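Local structure of ethyl tert-butyl ether degradation EthD protein (Ralstonia eutropha JMP134, 3BF4) at residues C84-A87 and E88-Y91. The protein is of unknown function but, as an EthD-like protein with a ferredoxin-like fold, may have an oxidoreductase role. The protein carries 3 engineered substitutions. Numbering follows the deposited sequence.
Engineered in segment 88-91: Tyr91 (natural residue Gln).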
ATOM      1  N   CYS A  84      -1.428  12.139  -2.820  1.00 52.47           N
ATOM      2  CA  CYS A  84      -2.090  13.371  -3.260  1.00 53.28           C
ATOM      3  C   CYS A  84      -2.556  14.193  -2.072  1.00 54.27           C
ATOM      4  O   CYS A  84      -3.080  13.640  -1.097  1.00 54.71           O
ATOM      5  CB  CYS A  84      -3.314  12.998  -4.105  1.00 53.59           C
ATOM      6  SG  CYS A  84      -2.910  11.918  -5.528  1.00 55.35           S
ATOM      7  N   ASP A  85      -2.380  15.502  -2.161  1.00 55.33           N
ATOM      8  CA  ASP A  85      -2.804  16.428  -1.091  1.00 57.63           C
ATOM      9  C   ASP A  85      -4.337  16.575  -1.005  1.00 56.01           C
ATOM     10  O   ASP A  85      -4.860  16.860   0.068  1.00 57.45           O
ATOM     11  CB  ASP A  85      -2.141  17.807  -1.270  1.00 57.97           C
ATOM     12  CG  ASP A  85      -0.603  17.756  -1.135  1.00 66.92           C
ATOM     13  OD1 ASP A  85      -0.084  17.230  -0.113  1.00 69.30           O
ATOM     14  OD2 ASP A  85       0.088  18.267  -2.056  1.00 76.35           O
ATOM     15  N   SER A  86      -5.041  16.333  -2.114  1.00 55.77           N
ATOM     16  CA  SER A  86      -6.497  16.480  -2.198  1.00 56.14           C
ATOM     17  C   SER A  86      -7.154  15.365  -2.990  1.00 55.43           C
ATOM     18  O   SER A  86      -6.756  15.120  -4.132  1.00 55.68           O
ATOM     19  CB  SER A  86      -6.797  17.817  -2.897  1.00 56.83           C
ATOM     20  OG  SER A  86      -8.129  17.907  -3.382  1.00 59.13           O
ATOM     21  N   ALA A  87      -8.174  14.729  -2.413  1.00 53.63           N
ATOM     22  CA  ALA A  87      -8.983  13.748  -3.141  1.00 53.95           C
ATOM     23  C   ALA A  87      -9.732  14.409  -4.306  1.00 54.37           C
ATOM     24  O   ALA A  87      -9.788  13.850  -5.398  1.00 53.61           O
ATOM     25  CB  ALA A  87      -9.971  13.042  -2.216  1.00 53.43           C
ATOM     26  N   GLU A  88     -10.256  15.613  -4.082  1.00 55.68           N
ATOM     27  CA  GLU A  88     -11.039  16.327  -5.107  1.00 55.68           C
ATOM     28  C   GLU A  88     -10.192  16.617  -6.355  1.00 54.39           C
ATOM     29  O   GLU A  88     -10.670  16.436  -7.477  1.00 54.09           O
ATOM     30  CB  GLU A  88     -11.701  17.594  -4.553  1.00 56.89           C
ATOM     31  CG  GLU A  88     -12.905  17.323  -3.599  1.00 63.36           C
ATOM     32  CD  GLU A  88     -12.535  16.639  -2.252  1.00 73.15           C
ATOM     33  OE1 GLU A  88     -11.406  16.866  -1.731  1.00 76.94           O
ATOM     34  OE2 GLU A  88     -13.362  15.845  -1.731  1.00 75.45           O
ATOM     35  N   ASN A  89      -8.938  17.022  -6.148  1.00 53.80           N
ATOM     36  CA  ASN A  89      -8.006  17.244  -7.256  1.00 54.75           C
ATOM     37  C   ASN A  89      -7.667  15.960  -7.997  1.00 55.06           C
ATOM     38  O   ASN A  89      -7.591  15.981  -9.239  1.00 55.17           O
ATOM     39  CB  ASN A  89      -6.738  17.984  -6.814  1.00 55.23           C
ATOM     40  CG  ASN A  89      -6.958  19.479  -6.676  1.00 54.82           C
ATOM     41  OD1 ASN A  89      -7.544  20.110  -7.553  1.00 61.65           O
ATOM     42  ND2 ASN A  89      -6.453  20.056  -5.607  1.00 57.72           N
ATOM     43  N   PHE A  90      -7.481  14.862  -7.256  1.00 53.70           N
ATOM     44  CA  PHE A  90      -7.247  13.557  -7.877  1.00 54.77           C
ATOM     45  C   PHE A  90      -8.417  13.172  -8.800  1.00 54.27           C
ATOM     46  O   PHE A  90      -8.180  12.809  -9.952  1.00 52.66           O
ATOM     47  CB  PHE A  90      -7.004  12.447  -6.847  1.00 54.72           C
ATOM     48  CG  PHE A  90      -7.035  11.052  -7.442  1.00 55.37           C
ATOM     49  CD1 PHE A  90      -5.939  10.562  -8.144  1.00 55.84           C
ATOM     50  CD2 PHE A  90      -8.177  10.249  -7.323  1.00 56.58           C
ATOM     51  CE1 PHE A  90      -5.967   9.290  -8.714  1.00 55.56           C
ATOM     52  CE2 PHE A  90      -8.215   8.979  -7.892  1.00 57.22           C
ATOM     53  CZ  PHE A  90      -7.108   8.500  -8.587  1.00 53.60           C
ATOM     54  N   TYR A  91      -9.652  13.285  -8.294  1.00 53.35           N
ATOM     55  CA  TYR A  91     -10.842  12.933  -9.071  1.00 54.99           C
ATOM     56  C   TYR A  91     -11.037  13.825 -10.284  1.00 53.25           C
ATOM     57  O   TYR A  91     -11.467  13.326 -11.317  1.00 53.47           O
ATOM     58  CB  TYR A  91     -12.122  12.922  -8.237  1.00 59.02           C
ATOM     59  CG  TYR A  91     -12.146  11.896  -7.124  1.00 64.95           C
ATOM     60  CD1 TYR A  91     -11.999  10.522  -7.392  1.00 69.82           C
ATOM     61  CD2 TYR A  91     -12.379  12.289  -5.798  1.00 72.68           C
ATOM     62  CE1 TYR A  91     -12.033   9.572  -6.350  1.00 68.86           C
ATOM     63  CE2 TYR A  91     -12.431  11.361  -4.760  1.00 72.73           C
ATOM     64  CZ  TYR A  91     -12.258  10.010  -5.035  1.00 73.00           C
ATOM     65  OH  TYR A  91     -12.334   9.127  -3.982  1.00 75.67           O
TER
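Ser86 and Ala87 start the helix with two successive i-to-i+4 backbone bonds, Phe90 N to Ser86 O (3.2 Å) and Tyr91 N to Ala87 O (3.0 Å). Ser86 is the N-cap: with OG anti to its own backbone N (chi1 163°), the hydroxyl sits beside the carbonyl carbon of Ser86, facing the N-H of Asn89, and accepts from Asn89 N at 3.0 Å, with an N-H...O angle of 168°. Serine suits the place because its short side chain brings an acceptor to an amide whose usual i-4 carbonyl, that of Asp85, is not in place because the chain is not yet helical. The carboxamide of Asn89 lies against the serine, ND2 3.5 Å from Ser86 CB. In this ferredoxin-like fold the turn leads from strand 76-84 into helix 87-103, which packs on the antiparallel sheet. Inward-facing residues are accordingly apolar: Cys84 SG makes an oblique sulfur-aromatic contact with the Phe90 ring, 4.2 Å from CD1, and the Phe90 side chain, carried away from the turn by chi1 169°, packs on Val23 and Ile117 of the sheet. Ala87, whose methyl adds little bulk at the strand-to-helix junction, touches Ile21 and sets its CB 3.9 Å from CE2 of Tyr91, an engineered residue whose CD2 comes obliquely within 3.1 Å of Ala87 O and whose side chain also touches Ile117.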